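Local coordinates for protein phosphoribosylaminoimidazole-succinocarboxamide synthase (Saccharomyces cerevisiae, PDB 1OBG) that catalyses the ATP-dependent joining of 4-carboxy-5-aminoimidazole ribotide and L-aspartate to form SAICAR in purine biosynthesis, at residues V19-E24 and T35-A40; T29-A34 and T99-R104; H74-A79 and S105-K110. All coordinates share one frame; numbering follows the deposited sequence.

The three contacts meet one antiparallel sheet, whose strands lie in the order 13-16, 20-24, 29-34 and 105-109. Contact 1 involves strand 20-24, contact 2 strand 29-34 and contact 3 strand 105-109. The centre of contact 2 is about 10 Å from that of contact 1 and 11 Å from that of contact 3; the centres of contacts 1 and 3 are about 18 Å apart. Along the chain, contact 1 closes before contact 3 opens, while the segments of contact 2 alternate with those of both. Backbone bonds join contact 1 to 2 and 2 to 3. The sheet thus borders one AMP in all three contacts, and strand 105-109 with loop 74-79 binds a second.

Contact 1. Residues V19-E24 and T35-A40; sequences VRDIYE and TDRISA. With AMP (adenosine monophosphate), chain B; SO4 (sulfate ion), chain F.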
loop_
_atom_site.group_PDB
_atom_site.type_symbol
_atom_site.label_atom_id
_atom_site.label_comp_id
_atom_site.label_asym_id
_atom_site.label_seq_id
_atom_site.Cartn_x
_atom_site.Cartn_y
_atom_site.Cartn_z
ATOM N N VAL A 19 0.942 4.194 9.756
ATOM C CA VAL A 19 1.059 5.353 8.900
ATOM C C VAL A 19 -0.228 6.208 8.870
ATOM O O VAL A 19 -0.152 7.431 8.793
ATOM C CB VAL A 19 1.401 4.853 7.467
ATOM C CG1 VAL A 19 1.387 5.978 6.492
ATOM C CG2 VAL A 19 2.776 4.151 7.462
ATOM N N ARG A 20 -1.393 5.571 8.920
ATOM C CA ARG A 20 -2.668 6.274 8.743
ATOM C C ARG A 20 -3.390 6.488 10.058
ATOM O O ARG A 20 -3.348 5.627 10.932
ATOM C CB ARG A 20 -3.600 5.499 7.802
ATOM C CG ARG A 20 -3.071 5.417 6.369
ATOM C CD ARG A 20 -3.972 4.630 5.399
ATOM N NE ARG A 20 -3.536 3.243 5.234
ATOM C CZ ARG A 20 -4.351 2.203 5.008
ATOM N NH1 ARG A 20 -5.660 2.363 4.915
ATOM N NH2 ARG A 20 -3.845 0.988 4.875
ATOM N N ASP A 21 -4.038 7.640 10.181
ATOM C CA ASP A 21 -4.982 7.911 11.252
ATOM C C ASP A 21 -6.363 7.806 10.612
ATOM O O ASP A 21 -6.606 8.376 9.554
ATOM C CB ASP A 21 -4.779 9.319 11.834
ATOM C CG ASP A 21 -3.479 9.463 12.600
ATOM O OD1 ASP A 21 -3.170 10.593 13.020
ATOM O OD2 ASP A 21 -2.694 8.522 12.821
ATOM N N ILE A 22 -7.267 7.071 11.252
ATOM C CA ILE A 22 -8.559 6.791 10.648
ATOM C C ILE A 22 -9.630 7.414 11.520
ATOM O O ILE A 22 -9.634 7.179 12.722
ATOM C CB ILE A 22 -8.776 5.260 10.520
ATOM C CG1 ILE A 22 -7.687 4.625 9.613
ATOM C CG2 ILE A 22 -10.150 4.967 9.924
ATOM C CD1 ILE A 22 -7.703 3.087 9.653
ATOM N N TYR A 23 -10.529 8.195 10.915
ATOM C CA TYR A 23 -11.626 8.838 11.644
ATOM C C TYR A 23 -12.942 8.363 11.091
ATOM O O TYR A 23 -13.027 8.039 9.911
ATOM C CB TYR A 23 -11.538 10.368 11.491
ATOM C CG TYR A 23 -10.350 10.908 12.244
ATOM C CD1 TYR A 23 -10.476 11.272 13.587
ATOM C CD2 TYR A 23 -9.095 11.027 11.626
ATOM C CE1 TYR A 23 -9.412 11.742 14.297
ATOM C CE2 TYR A 23 -8.005 11.499 12.327
ATOM C CZ TYR A 23 -8.168 11.853 13.662
ATOM O OH TYR A 23 -7.111 12.324 14.376
ATOM N N GLU A 24 -13.978 8.325 11.916
ATOM C CA GLU A 24 -15.291 7.980 11.409
ATOM C C GLU A 24 -16.076 9.273 11.149
ATOM O O GLU A 24 -16.122 10.145 12.003
ATOM C CB GLU A 24 -16.003 7.077 12.418
ATOM C CG GLU A 24 -17.474 6.873 12.149
ATOM C CD GLU A 24 -18.047 5.709 12.932
ATOM O OE1 GLU A 24 -17.670 4.546 12.679
ATOM O OE2 GLU A 24 -18.875 5.954 13.794
ATOM N N THR A 35 -0.244 10.025 7.478
ATOM C CA THR A 35 0.743 10.845 8.151
ATOM C C THR A 35 2.101 10.652 7.512
ATOM O O THR A 35 2.261 9.896 6.548
ATOM C CB THR A 35 0.839 10.510 9.629
ATOM O OG1 THR A 35 1.358 9.177 9.781
ATOM C CG2 THR A 35 -0.557 10.498 10.250
ATOM N N ASP A 36 3.073 11.352 8.054
ATOM C CA ASP A 36 4.428 11.312 7.541
ATOM C C ASP A 36 5.293 10.318 8.312
ATOM O O ASP A 36 6.533 10.379 8.210
ATOM C CB ASP A 36 5.022 12.702 7.620
ATOM C CG ASP A 36 4.365 13.639 6.683
ATOM O OD1 ASP A 36 4.455 14.864 6.918
ATOM O OD2 ASP A 36 3.724 13.226 5.671
ATOM N N ARG A 37 4.651 9.423 9.077
ATOM C CA ARG A 37 5.377 8.373 9.812
ATOM C C ARG A 37 5.918 7.347 8.849
ATOM O O ARG A 37 5.361 7.139 7.747
ATOM C CB ARG A 37 4.495 7.639 10.826
ATOM C CG ARG A 37 3.896 8.552 11.906
ATOM C CD ARG A 37 3.132 7.830 12.992
ATOM N NE ARG A 37 1.992 7.041 12.515
ATOM C CZ ARG A 37 0.703 7.422 12.563
ATOM N NH1 ARG A 37 -0.247 6.596 12.113
ATOM N NH2 ARG A 37 0.352 8.619 13.063
ATOM N N ILE A 38 7.003 6.696 9.268
ATOM C CA ILE A 38 7.623 5.665 8.443
ATOM C C ILE A 38 8.025 4.524 9.334
ATOM O O ILE A 38 8.443 4.752 10.457
ATOM C CB ILE A 38 8.833 6.230 7.636
ATOM C CG1 ILE A 38 9.423 5.156 6.700
ATOM C CG2 ILE A 38 9.890 6.892 8.546
ATOM C CD1 ILE A 38 10.235 5.740 5.550
ATOM N N SER A 39 7.901 3.306 8.829
ATOM C CA SER A 39 8.293 2.127 9.583
ATOM C C SER A 39 9.437 1.371 8.911
ATOM O O SER A 39 9.656 1.487 7.699
ATOM C CB SER A 39 7.064 1.240 9.822
ATOM O OG SER A 39 6.587 0.694 8.602
ATOM N N ALA A 40 10.188 0.610 9.705
ATOM C CA ALA A 40 11.183 -0.318 9.167
ATOM C C ALA A 40 11.316 -1.416 10.185
ATOM O O ALA A 40 11.378 -1.122 11.383
ATOM C CB ALA A 40 12.537 0.384 8.946
HETATM P P AMP B . -4.631 0.327 8.092
HETATM O O1P AMP B . -3.757 0.352 6.830
HETATM O O2P AMP B . -4.640 1.630 8.807
HETATM O O3P AMP B . -4.127 -0.846 9.083
HETATM O "O5'" AMP B . -6.149 0.030 7.665
HETATM C "C5'" AMP B . -7.130 0.115 8.661
HETATM C "C4'" AMP B . -8.186 -0.929 8.378
HETATM O "O4'" AMP B . -9.162 -0.370 7.520
HETATM C "C3'" AMP B . -7.593 -2.148 7.671
HETATM O "O3'" AMP B . -7.970 -3.301 8.383
HETATM C "C2'" AMP B . -8.253 -2.137 6.306
HETATM O "O2'" AMP B . -8.538 -3.449 5.903
HETATM C "C1'" AMP B . -9.529 -1.348 6.587
HETATM N N9 AMP B . -10.146 -0.704 5.409
HETATM C C8 AMP B . -9.553 -0.159 4.294
HETATM N N7 AMP B . -10.541 0.312 3.489
HETATM C C5 AMP B . -11.741 0.085 4.074
HETATM C C6 AMP B . -13.064 0.354 3.711
HETATM N N6 AMP B . -13.361 1.133 2.665
HETATM N N1 AMP B . -14.083 -0.033 4.565
HETATM C C2 AMP B . -13.814 -0.661 5.761
HETATM N N3 AMP B . -12.500 -0.919 6.115
HETATM C C4 AMP B . -11.493 -0.554 5.287
HETATM S S SO4 F . -1.430 1.582 8.318
HETATM O O1 SO4 F . -0.768 2.838 8.619
HETATM O O2 SO4 F . -1.510 1.397 6.865
HETATM O O3 SO4 F . -0.784 0.425 8.966
HETATM O O4 SO4 F . -2.754 1.692 8.877
#
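V19 and T35 meet where the hairpin of strands 20-24 and 29-34 ends, in the antiparallel sheet of the SAICAR synthetase fold. V19 O is gripped twice. T35 N donates to V19 O at 2.9 Å, one more rung beyond the backbone pairing of D21 with V33. T35 OG1 donates to V19 O at 2.5 Å. The two donors reach it from opposite faces of its carbonyl plane. T35 OG1 sits between its backbone N and carbonyl carbon (chi1 66°), which turns it in to V19. V19 CG1 lies 4.0 Å from T35 O, and V19 CG2 4.0 Å from R37 O.

R37 folds back over this corner, its chain bent at chi3 (-59°). One face of its guanidinium lies over T35 OG1. Its NE bonds to K18 O. D21 OD1 is held separately by R16 and T5. On the AMP side, R20 N bonds SO4 O1 at 2.8 Å; this sulfate probably comes from the crystallisation liquor. R20 also pairs with D232.

In the salt bridge R37 points end-on at D21, with the two planes 26° apart. Both nitrogens grip one oxygen: R37 NH2 lies 3.1 Å and R37 NH1 3.2 Å from D21 OD2.

Contact 2. Residues T29-A34 and T99-R104; sequences TLLFVA and TQLEDR. With AMP (adenosine monophosphate), chain B.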
loop_
_atom_site.group_PDB
_atom_site.type_symbol
_atom_site.label_atom_id
_atom_site.label_comp_id
_atom_site.label_asym_id
_atom_site.label_seq_id
_atom_site.Cartn_x
_atom_site.Cartn_y
_atom_site.Cartn_z
ATOM N N THR A 29 -19.056 6.083 6.503
ATOM C CA THR A 29 -18.037 6.958 5.912
ATOM C C THR A 29 -16.826 7.122 6.863
ATOM O O THR A 29 -16.995 7.463 8.031
ATOM C CB THR A 29 -18.666 8.337 5.622
ATOM O OG1 THR A 29 -19.817 8.185 4.775
ATOM C CG2 THR A 29 -17.750 9.223 4.796
ATOM N N LEU A 30 -15.619 6.868 6.358
ATOM C CA LEU A 30 -14.401 7.039 7.128
ATOM C C LEU A 30 -13.522 8.095 6.468
ATOM O O LEU A 30 -13.646 8.362 5.255
ATOM C CB LEU A 30 -13.614 5.729 7.193
ATOM C CG LEU A 30 -14.405 4.571 7.794
ATOM C CD1 LEU A 30 -13.767 3.260 7.362
ATOM C CD2 LEU A 30 -14.408 4.689 9.310
ATOM N N LEU A 31 -12.646 8.689 7.262
ATOM C CA LEU A 31 -11.640 9.586 6.721
ATOM C C LEU A 31 -10.275 8.960 7.013
ATOM O O LEU A 31 -9.931 8.734 8.185
ATOM C CB LEU A 31 -11.754 10.981 7.338
ATOM C CG LEU A 31 -10.768 12.051 6.825
ATOM C CD1 LEU A 31 -11.226 12.577 5.481
ATOM C CD2 LEU A 31 -10.677 13.204 7.831
ATOM N N PHE A 32 -9.501 8.692 5.964
ATOM C CA PHE A 32 -8.156 8.112 6.106
ATOM C C PHE A 32 -7.132 9.212 5.946
ATOM O O PHE A 32 -7.097 9.866 4.893
ATOM C CB PHE A 32 -7.886 7.125 4.971
ATOM C CG PHE A 32 -8.535 5.785 5.139
ATOM C CD1 PHE A 32 -8.121 4.711 4.354
ATOM C CD2 PHE A 32 -9.549 5.578 6.051
ATOM C CE1 PHE A 32 -8.719 3.461 4.495
ATOM C CE2 PHE A 32 -10.148 4.315 6.197
ATOM C CZ PHE A 32 -9.744 3.273 5.444
ATOM N N VAL A 33 -6.307 9.428 6.962
ATOM C CA VAL A 33 -5.366 10.526 6.911
ATOM C C VAL A 33 -3.988 9.888 6.919
ATOM O O VAL A 33 -3.622 9.209 7.889
ATOM C CB VAL A 33 -5.491 11.461 8.124
ATOM C CG1 VAL A 33 -4.542 12.661 7.980
ATOM C CG2 VAL A 33 -6.964 11.918 8.316
ATOM N N ALA A 34 -3.236 10.086 5.838
ATOM C CA ALA A 34 -1.896 9.520 5.762
ATOM C C ALA A 34 -0.907 10.493 6.426
ATOM O O ALA A 34 -0.758 11.656 5.996
ATOM C CB ALA A 34 -1.529 9.233 4.297
ATOM N N THR A 99 -4.677 22.318 8.211
ATOM C CA THR A 99 -3.297 21.994 7.842
ATOM C C THR A 99 -2.884 20.571 8.186
ATOM O O THR A 99 -1.910 20.080 7.640
ATOM C CB THR A 99 -2.291 22.979 8.455
ATOM O OG1 THR A 99 -2.392 22.925 9.884
ATOM C CG2 THR A 99 -2.686 24.410 8.097
ATOM N N GLN A 100 -3.622 19.915 9.090
ATOM C CA GLN A 100 -3.330 18.532 9.426
ATOM C C GLN A 100 -3.921 17.559 8.410
ATOM O O GLN A 100 -3.511 16.391 8.348
ATOM C CB GLN A 100 -3.918 18.174 10.788
ATOM C CG GLN A 100 -3.284 18.878 11.970
ATOM C CD GLN A 100 -3.885 18.391 13.263
ATOM O OE1 GLN A 100 -3.765 17.214 13.595
ATOM N NE2 GLN A 100 -4.545 19.288 13.993
ATOM N N LEU A 101 -4.901 18.033 7.652
ATOM C CA LEU A 101 -5.742 17.172 6.828
ATOM C C LEU A 101 -5.591 17.406 5.330
ATOM O O LEU A 101 -5.786 16.491 4.518
ATOM C CB LEU A 101 -7.220 17.372 7.228
ATOM C CG LEU A 101 -7.606 16.996 8.678
ATOM C CD1 LEU A 101 -9.060 17.286 8.858
ATOM C CD2 LEU A 101 -7.356 15.495 8.917
ATOM N N GLU A 102 -5.267 18.638 4.962
ATOM C CA GLU A 102 -5.240 19.021 3.545
ATOM C C GLU A 102 -4.216 18.210 2.768
ATOM O O GLU A 102 -3.058 18.086 3.189
ATOM C CB GLU A 102 -4.941 20.517 3.369
ATOM C CG GLU A 102 -5.440 20.993 2.005
ATOM C CD GLU A 102 -5.536 22.499 1.877
ATOM O OE1 GLU A 102 -4.931 23.229 2.716
ATOM O OE2 GLU A 102 -6.229 22.938 0.919
ATOM N N ASP A 103 -4.666 17.654 1.648
ATOM C CA ASP A 103 -3.809 16.944 0.690
ATOM C C ASP A 103 -3.387 15.560 1.145
ATOM O O ASP A 103 -2.719 14.864 0.414
ATOM C CB ASP A 103 -2.582 17.795 0.341
ATOM C CG ASP A 103 -2.973 19.029 -0.435
ATOM O OD1 ASP A 103 -2.441 20.121 -0.182
ATOM O OD2 ASP A 103 -3.845 18.980 -1.307
ATOM N N ARG A 104 -3.778 15.157 2.350
ATOM C CA ARG A 104 -3.331 13.870 2.868
ATOM C C ARG A 104 -4.478 12.986 3.324
ATOM O O ARG A 104 -4.260 11.934 3.943
ATOM C CB ARG A 104 -2.268 14.057 3.978
ATOM C CG ARG A 104 -2.681 14.891 5.144
ATOM C CD ARG A 104 -1.626 14.910 6.269
ATOM N NE ARG A 104 -0.431 15.716 5.956
ATOM C CZ ARG A 104 0.802 15.213 5.852
ATOM N NH1 ARG A 104 1.015 13.902 6.000
ATOM N NH2 ARG A 104 1.829 16.014 5.587
HETATM P P AMP B . -4.631 0.327 8.092
HETATM O O1P AMP B . -3.757 0.352 6.830
HETATM O O2P AMP B . -4.640 1.630 8.807
HETATM O O3P AMP B . -4.127 -0.846 9.083
HETATM O "O5'" AMP B . -6.149 0.030 7.665
HETATM C "C5'" AMP B . -7.130 0.115 8.661
HETATM C "C4'" AMP B . -8.186 -0.929 8.378
HETATM O "O4'" AMP B . -9.162 -0.370 7.520
HETATM C "C3'" AMP B . -7.593 -2.148 7.671
HETATM O "O3'" AMP B . -7.970 -3.301 8.383
HETATM C "C2'" AMP B . -8.253 -2.137 6.306
HETATM O "O2'" AMP B . -8.538 -3.449 5.903
HETATM C "C1'" AMP B . -9.529 -1.348 6.587
HETATM N N9 AMP B . -10.146 -0.704 5.409
HETATM C C8 AMP B . -9.553 -0.159 4.294
HETATM N N7 AMP B . -10.541 0.312 3.489
HETATM C C5 AMP B . -11.741 0.085 4.074
HETATM C C6 AMP B . -13.064 0.354 3.711
HETATM N N6 AMP B . -13.361 1.133 2.665
HETATM N N1 AMP B . -14.083 -0.033 4.565
HETATM C C2 AMP B . -13.814 -0.661 5.761
HETATM N N3 AMP B . -12.500 -0.919 6.115
HETATM C C4 AMP B . -11.493 -0.554 5.287
#
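R104 O takes the N-H of A34, with A34 N 2.8 Å from R104 O. V33 adds a weaker touch, its CA lying 3.5 Å from R104 O in a CA-H...O contact. T57 OG1 of helix 52-66 gives the same oxygen a weak bond.

R104 also returns a bond to A34. Its CG stands between the backbone N and the carbonyl carbon, and the chain bends at chi3 (73°). The bend carries the guanidinium round the carbonyl oxygen of A34. R104 NH1 then meets A34 O at 2.9 Å, in the carbonyl plane and on a lone pair. That oxygen lies at the edge of the guanidinium, close to its plane. NH1 has a second and stronger partner in D36, with which it forms a salt bridge. A34 is therefore tied to R104 through both its N and its O.

The apolar part lies beside these bonds. V33 splits its two methyls between partners. V33 CG2 packs on L101 CD2 at 3.6 Å, and V33 CG1 faces the chain of R104, 4.1 Å from its CG. L31 CD2 meets the same L101 methyl, CD2, more loosely at 4.2 Å. F32 lies elsewhere: its ring turns away from segment 99-104, and its CZ edge is 3.6 Å from AMP C8.

The chain leaves helix 95-101 by a type II turn. R104 N bonds to L101 O at 3.2 Å, and D103 has a positive phi. The A34-R104 bond then continues the pairing of F32 with L106 and L30 with V108. The arrangement is that of a helix-to-strand turn leading into an antiparallel ladder, with F32 of the strand turned to the AMP pocket.

Contact 3. Residues H74-A79 and S105-K110; sequences HLVDIA and SLLVHK. With AMP (adenosine monophosphate), chain D; AMP (adenosine monophosphate), chain B.
H74 CG stands between its backbone N and carbonyl carbon (chi1 67°), which lays the imidazole alongside V108. V108 CG1, anti to its carbonyl carbon (chi1 -56°), is directed over the face of that ring. It is 3.6 Å from the centroid of H74 and almost on the ring normal. A second CH-pi contact runs the other way: V76 CG2 sits over the H109 ring, 3.9 Å from its centroid.

The backbones join between these two pairs. H109 N donates to H74 O at 2.7 Å, and V76 N to L107 O at 2.9 Å. They make a single beta bridge at L75 and V108. L75 CD2 packs on V108 CG1 and on L106 CD2, while V76 CB packs on L107 CD2.

The joined backbones also recognise an adenine, in a pocket lined by L75, V76, I78, L106 and L107. L107 N meets N1 of this AMP at 3.0 Å, nearly straight. Its N6 amino group donates to L107 O and V76 O, each at 2.9 Å. I78 CG1 lies over the face of the base, 3.5 Å from its N7. H109 O accepts from N6 of the other AMP, an atom less surely placed.

Strand 105-109 borders the sheet. Strand 29-34 pairs with it through L30 and F32. Helix 52-66 meets L75 through F64 and L106 through T57 and E61.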
loop_
_atom_site.group_PDB
_atom_site.type_symbol
_atom_site.label_atom_id
_atom_site.label_comp_id
_atom_site.label_asym_id
_atom_site.label_seq_id
_atom_site.Cartn_x
_atom_site.Cartn_y
_atom_site.Cartn_z
ATOM N N HIS A 74 -13.499 2.632 -3.146
ATOM C CA HIS A 74 -14.227 3.125 -1.985
ATOM C C HIS A 74 -14.296 4.649 -1.806
ATOM O O HIS A 74 -14.882 5.125 -0.833
ATOM C CB HIS A 74 -13.749 2.435 -0.688
ATOM C CG HIS A 74 -12.338 2.755 -0.259
ATOM N ND1 HIS A 74 -11.409 3.381 -1.063
ATOM C CD2 HIS A 74 -11.698 2.492 0.903
ATOM C CE1 HIS A 74 -10.268 3.516 -0.405
ATOM N NE2 HIS A 74 -10.418 2.977 0.788
ATOM N N LEU A 75 -13.701 5.419 -2.709
ATOM C CA LEU A 75 -13.717 6.872 -2.543
ATOM C C LEU A 75 -15.145 7.401 -2.594
ATOM O O LEU A 75 -15.947 6.964 -3.435
ATOM C CB LEU A 75 -12.891 7.586 -3.627
ATOM C CG LEU A 75 -11.386 7.258 -3.654
ATOM C CD1 LEU A 75 -10.723 8.004 -4.811
ATOM C CD2 LEU A 75 -10.710 7.579 -2.316
ATOM N N VAL A 76 -15.453 8.337 -1.705
ATOM C CA VAL A 76 -16.680 9.115 -1.846
ATOM C C VAL A 76 -16.556 10.006 -3.105
ATOM O O VAL A 76 -15.524 10.639 -3.341
ATOM C CB VAL A 76 -16.977 9.973 -0.570
ATOM C CG1 VAL A 76 -18.143 10.947 -0.809
ATOM C CG2 VAL A 76 -17.278 9.056 0.632
ATOM N N ASP A 77 -17.617 10.032 -3.902
ATOM C CA ASP A 77 -17.715 10.899 -5.062
ATOM C C ASP A 77 -17.969 12.342 -4.621
ATOM O O ASP A 77 -19.083 12.698 -4.262
ATOM C CB ASP A 77 -18.841 10.371 -5.963
ATOM C CG ASP A 77 -18.713 10.819 -7.416
ATOM O OD1 ASP A 77 -19.437 10.251 -8.277
ATOM O OD2 ASP A 77 -17.932 11.707 -7.795
ATOM N N ILE A 78 -16.929 13.163 -4.627
ATOM C CA ILE A 78 -17.037 14.545 -4.166
ATOM C C ILE A 78 -17.656 15.363 -5.312
ATOM O O ILE A 78 -17.192 15.267 -6.447
ATOM C CB ILE A 78 -15.630 15.091 -3.777
ATOM C CG1 ILE A 78 -14.988 14.209 -2.687
ATOM C CG2 ILE A 78 -15.679 16.592 -3.404
ATOM C CD1 ILE A 78 -15.318 14.571 -1.258
ATOM N N ALA A 79 -18.694 16.147 -5.009
ATOM C CA ALA A 79 -19.395 16.941 -6.035
ATOM C C ALA A 79 -18.494 18.031 -6.640
ATOM O O ALA A 79 -17.660 18.614 -5.931
ATOM C CB ALA A 79 -20.669 17.545 -5.458
ATOM N N SER A 105 -5.691 13.408 3.001
ATOM C CA SER A 105 -6.893 12.745 3.496
ATOM C C SER A 105 -7.772 12.153 2.421
ATOM O O SER A 105 -8.009 12.794 1.390
ATOM C CB SER A 105 -7.710 13.764 4.267
ATOM O OG SER A 105 -6.892 14.222 5.320
ATOM N N LEU A 106 -8.273 10.949 2.657
ATOM C CA LEU A 106 -9.268 10.362 1.753
ATOM C C LEU A 106 -10.558 10.064 2.465
ATOM O O LEU A 106 -10.557 9.420 3.524
ATOM C CB LEU A 106 -8.759 9.071 1.110
ATOM C CG LEU A 106 -7.471 9.214 0.276
ATOM C CD1 LEU A 106 -6.955 7.837 -0.095
ATOM C CD2 LEU A 106 -7.753 10.025 -0.955
ATOM N N LEU A 107 -11.646 10.527 1.862
ATOM C CA LEU A 107 -12.994 10.287 2.339
ATOM C C LEU A 107 -13.528 9.051 1.649
ATOM O O LEU A 107 -13.609 8.999 0.409
ATOM C CB LEU A 107 -13.872 11.529 2.057
ATOM C CG LEU A 107 -15.225 11.512 2.761
ATOM C CD1 LEU A 107 -15.070 11.695 4.283
ATOM C CD2 LEU A 107 -16.182 12.560 2.159
ATOM N N VAL A 108 -13.884 8.031 2.420
ATOM C CA VAL A 108 -14.209 6.756 1.787
ATOM C C VAL A 108 -15.453 6.122 2.354
ATOM O O VAL A 108 -15.790 6.374 3.507
ATOM C CB VAL A 108 -13.040 5.738 1.895
ATOM C CG1 VAL A 108 -11.747 6.335 1.292
ATOM C CG2 VAL A 108 -12.826 5.293 3.348
ATOM N N HIS A 109 -16.114 5.299 1.543
ATOM C CA HIS A 109 -17.251 4.511 1.996
ATOM C C HIS A 109 -16.745 3.282 2.709
ATOM O O HIS A 109 -15.870 2.574 2.181
ATOM C CB HIS A 109 -18.099 4.043 0.820
ATOM C CG HIS A 109 -18.864 5.138 0.146
ATOM N ND1 HIS A 109 -18.620 5.521 -1.159
ATOM C CD2 HIS A 109 -19.870 5.928 0.591
ATOM C CE1 HIS A 109 -19.447 6.501 -1.487
ATOM N NE2 HIS A 109 -20.213 6.767 -0.440
ATOM N N LYS A 110 -17.305 3.030 3.895
ATOM C CA LYS A 110 -17.042 1.821 4.655
ATOM C C LYS A 110 -17.692 0.647 3.936
ATOM O O LYS A 110 -18.849 0.748 3.512
ATOM C CB LYS A 110 -17.640 1.967 6.059
ATOM C CG LYS A 110 -16.879 1.264 7.162
ATOM C CD LYS A 110 -17.562 1.438 8.525
ATOM C CE LYS A 110 -17.691 2.934 8.878
ATOM N NZ LYS A 110 -17.963 3.255 10.334
HETATM P P AMP D . -12.081 14.756 -9.144
HETATM O O1P AMP D . -11.742 13.259 -9.296
HETATM O O2P AMP D . -13.283 14.941 -8.295
HETATM O O3P AMP D . -12.263 15.449 -10.596
HETATM O "O5'" AMP D . -10.868 15.593 -8.498
HETATM C "C5'" AMP D . -11.079 16.576 -7.503
HETATM C "C4'" AMP D . -9.979 16.498 -6.441
HETATM O "O4'" AMP D . -10.538 15.980 -5.243
HETATM C "C3'" AMP D . -8.839 15.573 -6.866
HETATM O "O3'" AMP D . -7.592 16.040 -6.387
HETATM C "C2'" AMP D . -9.212 14.276 -6.174
HETATM O "O2'" AMP D . -8.104 13.424 -5.974
HETATM C "C1'" AMP D . -9.901 14.762 -4.901
HETATM N N9 AMP D . -10.872 13.769 -4.393
HETATM C C8 AMP D . -11.889 13.147 -5.085
HETATM N N7 AMP D . -12.538 12.298 -4.251
HETATM C C5 AMP D . -11.948 12.375 -3.035
HETATM C C6 AMP D . -12.214 11.732 -1.834
HETATM N N6 AMP D . -13.125 10.755 -1.790
HETATM N N1 AMP D . -11.425 12.024 -0.748
HETATM C C2 AMP D . -10.392 12.934 -0.834
HETATM N N3 AMP D . -10.131 13.576 -2.027
HETATM C C4 AMP D . -10.897 13.293 -3.109
HETATM P P AMP B . -4.631 0.327 8.092
HETATM O O1P AMP B . -3.757 0.352 6.830
HETATM O O2P AMP B . -4.640 1.630 8.807
HETATM O O3P AMP B . -4.127 -0.846 9.083
HETATM O "O5'" AMP B . -6.149 0.030 7.665
HETATM C "C5'" AMP B . -7.130 0.115 8.661
HETATM C "C4'" AMP B . -8.186 -0.929 8.378
HETATM O "O4'" AMP B . -9.162 -0.370 7.520
HETATM C "C3'" AMP B . -7.593 -2.148 7.671
HETATM O "O3'" AMP B . -7.970 -3.301 8.383
HETATM C "C2'" AMP B . -8.253 -2.137 6.306
HETATM O "O2'" AMP B . -8.538 -3.449 5.903
HETATM C "C1'" AMP B . -9.529 -1.348 6.587
HETATM N N9 AMP B . -10.146 -0.704 5.409
HETATM C C8 AMP B . -9.553 -0.159 4.294
HETATM N N7 AMP B . -10.541 0.312 3.489
HETATM C C5 AMP B . -11.741 0.085 4.074
HETATM C C6 AMP B . -13.064 0.354 3.711
HETATM N N6 AMP B . -13.361 1.133 2.665
HETATM N N1 AMP B . -14.083 -0.033 4.565
HETATM C C2 AMP B . -13.814 -0.661 5.761
HETATM N N3 AMP B . -12.500 -0.919 6.115
HETATM C C4 AMP B . -11.493 -0.554 5.287
#